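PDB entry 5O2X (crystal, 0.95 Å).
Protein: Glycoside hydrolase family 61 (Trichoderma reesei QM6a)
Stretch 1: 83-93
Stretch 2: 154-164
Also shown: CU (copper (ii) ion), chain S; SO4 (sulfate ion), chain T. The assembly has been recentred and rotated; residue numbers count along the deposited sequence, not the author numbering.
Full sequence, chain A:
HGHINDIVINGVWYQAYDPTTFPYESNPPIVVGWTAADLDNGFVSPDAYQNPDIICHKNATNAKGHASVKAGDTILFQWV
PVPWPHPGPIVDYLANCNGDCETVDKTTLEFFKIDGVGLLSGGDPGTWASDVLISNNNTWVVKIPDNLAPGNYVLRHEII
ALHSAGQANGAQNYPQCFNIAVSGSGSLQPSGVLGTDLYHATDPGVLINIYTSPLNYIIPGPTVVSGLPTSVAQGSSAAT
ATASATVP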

# COMPACT_ATOMS: atom_id res chain seq x y z
N PRO A 83 -1.40 15.07 10.49
CA PRO A 83 -0.70 14.67 9.32
C PRO A 83 0.11 13.39 9.55
O PRO A 83 0.63 13.12 10.62
CB PRO A 83 0.27 15.81 9.08
CG PRO A 83 0.64 16.27 10.46
CD PRO A 83 -0.64 16.12 11.23
N TRP A 84 0.37 12.67 8.45
CA TRP A 84 1.40 11.64 8.45
C TRP A 84 2.73 12.31 8.84
O TRP A 84 3.04 13.38 8.35
CB TRP A 84 1.51 11.05 7.03
CG TRP A 84 2.63 10.06 6.93
CD1 TRP A 84 3.87 10.27 6.41
CD2 TRP A 84 2.63 8.73 7.44
NE1 TRP A 84 4.67 9.17 6.58
CE2 TRP A 84 3.91 8.20 7.19
CE3 TRP A 84 1.67 7.91 8.06
CZ2 TRP A 84 4.26 6.90 7.59
CZ3 TRP A 84 2.03 6.64 8.42
CH2 TRP A 84 3.29 6.15 8.21
N PRO A 85 3.52 11.67 9.73
CA PRO A 85 4.64 12.39 10.35
C PRO A 85 6.00 12.22 9.72
O PRO A 85 6.92 12.88 10.20
CB PRO A 85 4.62 11.88 11.81
CG PRO A 85 4.11 10.47 11.68
CD PRO A 85 3.07 10.54 10.60
N HIS A 86 6.21 11.32 8.77
CA HIS A 86 7.56 10.93 8.39
C HIS A 86 7.87 11.11 6.89
O HIS A 86 7.00 10.94 6.06
CB HIS A 86 7.81 9.44 8.67
CG HIS A 86 7.47 8.99 10.06
ND1 HIS A 86 7.99 9.58 11.17
CD2 HIS A 86 6.72 7.96 10.49
CE1 HIS A 86 7.56 8.89 12.24
NE2 HIS A 86 6.77 7.91 11.87
N PRO A 87 9.14 11.34 6.56
CA PRO A 87 9.58 11.40 5.16
C PRO A 87 9.86 10.00 4.58
O PRO A 87 10.50 9.18 5.22
CB PRO A 87 10.91 12.17 5.27
CG PRO A 87 11.46 11.77 6.62
CD PRO A 87 10.25 11.69 7.49
N GLY A 88 9.38 9.79 3.36
CA GLY A 88 9.76 8.61 2.63
C GLY A 88 8.89 8.35 1.42
O GLY A 88 7.98 9.11 1.09
N PRO A 89 9.19 7.23 0.73
CA PRO A 89 8.50 6.88 -0.51
C PRO A 89 7.16 6.19 -0.26
O PRO A 89 6.86 5.72 0.84
CB PRO A 89 9.48 5.87 -1.14
CG PRO A 89 10.08 5.17 0.04
CD PRO A 89 10.27 6.31 1.05
N ILE A 90 6.39 6.12 -1.35
CA ILE A 90 5.09 5.45 -1.35
C ILE A 90 5.05 4.54 -2.57
O ILE A 90 5.45 4.95 -3.68
CB ILE A 90 3.93 6.47 -1.40
CG1 ILE A 90 3.94 7.29 -0.11
CG2 ILE A 90 2.59 5.76 -1.57
CD1 ILE A 90 2.96 8.44 -0.08
N VAL A 91 4.61 3.29 -2.36
CA VAL A 91 4.52 2.30 -3.44
C VAL A 91 3.21 1.56 -3.33
O VAL A 91 2.59 1.45 -2.27
CB VAL A 91 5.72 1.30 -3.36
CG1 VAL A 91 7.03 1.97 -3.72
CG2 VAL A 91 5.80 0.60 -2.02
N ASP A 92 2.80 1.00 -4.48
CA ASP A 92 1.60 0.17 -4.54
C ASP A 92 1.86 -1.04 -5.40
O ASP A 92 2.50 -0.93 -6.46
CB ASP A 92 0.40 0.92 -5.14
CG ASP A 92 -0.07 2.02 -4.22
OD1 ASP A 92 -0.92 1.77 -3.35
OD2 ASP A 92 0.44 3.19 -4.35
N TYR A 93 1.32 -2.17 -4.96
CA TYR A 93 1.44 -3.43 -5.66
C TYR A 93 0.07 -4.08 -5.77
O TYR A 93 -0.84 -3.84 -4.98
CB TYR A 93 2.31 -4.44 -4.88
CG TYR A 93 3.70 -3.98 -4.55
CD1 TYR A 93 3.97 -3.20 -3.43
CD2 TYR A 93 4.77 -4.38 -5.34
CE1 TYR A 93 5.25 -2.82 -3.10
CE2 TYR A 93 6.07 -4.02 -5.00
CZ TYR A 93 6.31 -3.24 -3.89
OH TYR A 93 7.61 -2.91 -3.59
N VAL A 154 -5.07 -8.80 -4.35
CA VAL A 154 -4.72 -8.03 -3.16
C VAL A 154 -3.95 -6.79 -3.65
O VAL A 154 -2.95 -6.90 -4.36
CB VAL A 154 -3.89 -8.83 -2.18
CG1 VAL A 154 -3.37 -7.95 -1.04
CG2 VAL A 154 -4.72 -9.96 -1.58
N LEU A 155 -4.44 -5.63 -3.21
CA LEU A 155 -3.80 -4.33 -3.41
C LEU A 155 -3.01 -4.04 -2.13
O LEU A 155 -3.61 -3.94 -1.06
CB LEU A 155 -4.88 -3.29 -3.68
CG LEU A 155 -4.54 -1.83 -3.64
CD1 LEU A 155 -3.52 -1.52 -4.67
CD2 LEU A 155 -5.81 -1.00 -3.83
N ARG A 156 -1.70 -3.93 -2.25
CA ARG A 156 -0.79 -3.69 -1.14
C ARG A 156 -0.22 -2.31 -1.32
O ARG A 156 0.64 -2.07 -2.17
CB ARG A 156 0.30 -4.76 -1.11
CG ARG A 156 1.30 -4.63 0.01
CD ARG A 156 2.43 -5.65 -0.13
NE ARG A 156 3.42 -5.60 0.94
CZ ARG A 156 4.35 -4.67 1.07
NH1 ARG A 156 4.50 -3.75 0.12
NH2 ARG A 156 5.14 -4.65 2.13
N HIS A 157 -0.73 -1.38 -0.49
CA HIS A 157 -0.28 0.02 -0.47
C HIS A 157 0.70 0.20 0.67
O HIS A 157 0.53 -0.40 1.73
CB HIS A 157 -1.52 0.89 -0.25
CG HIS A 157 -1.23 2.33 -0.02
ND1 HIS A 157 -0.80 3.21 -0.97
CD2 HIS A 157 -1.27 3.07 1.12
CE1 HIS A 157 -0.64 4.41 -0.44
NE2 HIS A 157 -0.92 4.36 0.83
N GLU A 158 1.75 1.00 0.50
CA GLU A 158 2.75 1.06 1.55
C GLU A 158 3.44 2.42 1.54
O GLU A 158 3.89 2.91 0.51
CB GLU A 158 3.78 -0.03 1.30
CG GLU A 158 4.91 -0.16 2.31
CD GLU A 158 5.82 -1.31 1.97
OE1 GLU A 158 6.07 -1.51 0.75
OE2 GLU A 158 6.24 -2.05 2.88
N ILE A 159 3.59 2.99 2.74
CA ILE A 159 4.50 4.11 2.99
C ILE A 159 5.72 3.51 3.68
O ILE A 159 5.60 2.65 4.55
CB ILE A 159 3.88 5.18 3.92
CG1 ILE A 159 2.55 5.72 3.39
CG2 ILE A 159 4.87 6.32 4.10
CD1 ILE A 159 1.87 6.66 4.36
N ILE A 160 6.91 3.98 3.30
CA ILE A 160 8.13 3.63 4.03
C ILE A 160 8.63 4.94 4.66
O ILE A 160 8.62 6.02 4.01
CB ILE A 160 9.17 3.00 3.11
CG1 ILE A 160 8.59 1.77 2.38
CG2 ILE A 160 10.40 2.59 3.95
CD1 ILE A 160 9.50 1.15 1.40
N ALA A 161 8.95 4.92 5.94
CA ALA A 161 9.51 6.05 6.63
C ALA A 161 11.01 5.87 6.78
O ALA A 161 11.48 4.82 7.23
CB ALA A 161 8.88 6.22 7.98
N LEU A 162 11.75 6.94 6.43
CA LEU A 162 13.20 6.89 6.34
C LEU A 162 13.91 7.78 7.35
O LEU A 162 15.14 7.91 7.27
CB LEU A 162 13.66 7.22 4.92
CG LEU A 162 13.16 6.28 3.83
CD1 LEU A 162 13.63 6.80 2.48
CD2 LEU A 162 13.61 4.84 4.05
N HIS A 163 13.19 8.44 8.25
CA HIS A 163 13.86 9.34 9.20
C HIS A 163 14.89 8.66 10.09
O HIS A 163 15.84 9.30 10.53
CB HIS A 163 12.81 10.05 10.05
CG HIS A 163 11.91 9.11 10.78
ND1 HIS A 163 11.04 8.26 10.12
CD2 HIS A 163 11.82 8.83 12.10
CE1 HIS A 163 10.43 7.52 11.03
NE2 HIS A 163 10.88 7.86 12.24
N SER A 164 14.76 7.36 10.31
CA SER A 164 15.69 6.57 11.15
C SER A 164 16.40 5.51 10.34
O SER A 164 17.07 4.65 10.89
CB SER A 164 14.95 5.94 12.35
OG SER A 164 14.53 6.99 13.22
CU CU S . 5.77 6.69 12.99
S SO4 T . 9.96 7.50 15.80
O1 SO4 T . 10.69 8.79 15.86
O2 SO4 T . 10.22 6.89 17.11
O3 SO4 T . 8.53 7.76 15.50
O4 SO4 T . 10.45 6.70 14.72
O HOH W 1 7.18 8.23 5.35
O HOH W 2 5.19 8.44 14.53
O HOH W 3 7.58 6.06 13.70

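The two stretches pair as neighbouring antiparallel strands, and the example illustrates how a backbone ladder can continue past the regular strand, ending at a pair of stacked histidines, one of which binds copper. Strands 90-93 and 154-161 run at 171° to each other, and the contact buries 937 Å² in all. Val 91 and Glu 158 exchange two hydrogen bonds, Val 91 N to Glu 158 O at 3.0 Å and Glu 158 N to Val 91 O at 2.9 Å; Tyr 93 and Arg 156 repeat the pattern. Proline has no amide hydrogen to give but keeps its carbonyl, and Pro 87 and Pro 89 take part in the ladder through that oxygen alone: Leu 162 N donates to Pro 87 O at 2.8 Å and Ile 160 N to Pro 89 O at 3.0 Å. Between them Gly 88 brings its CA within 3.1 Å of Ile 160 O, where a CB would clash with that oxygen.

Side chains then sort by face. Ile 90, Asp 92, His 157 and Ile 159 share one, on which His 157 ND1 donates to Asp 92 OD1 at 2.8 Å, a bond that satisfies polar atoms in a buried setting. Ile 159 CD1 sits 3.7 Å from the centroid of the six-membered ring of Trp 84, over its face. On the other face, beside Val 91 and Tyr 93, the buried charge of Arg 156 is paired within its own strand, its NH1 lying 2.8 Å from Glu 158 OE1 in a salt bridge.

Beyond the ladder, the rings of His 86 and His 163 form an offset stack, centroids 3.9 Å apart and planes at 7°. This leaves His 86 NE2 free to bind the copper, CU, at 1.9 Å, while His 163 NE2 donates to sulfate O4 at 2.8 Å.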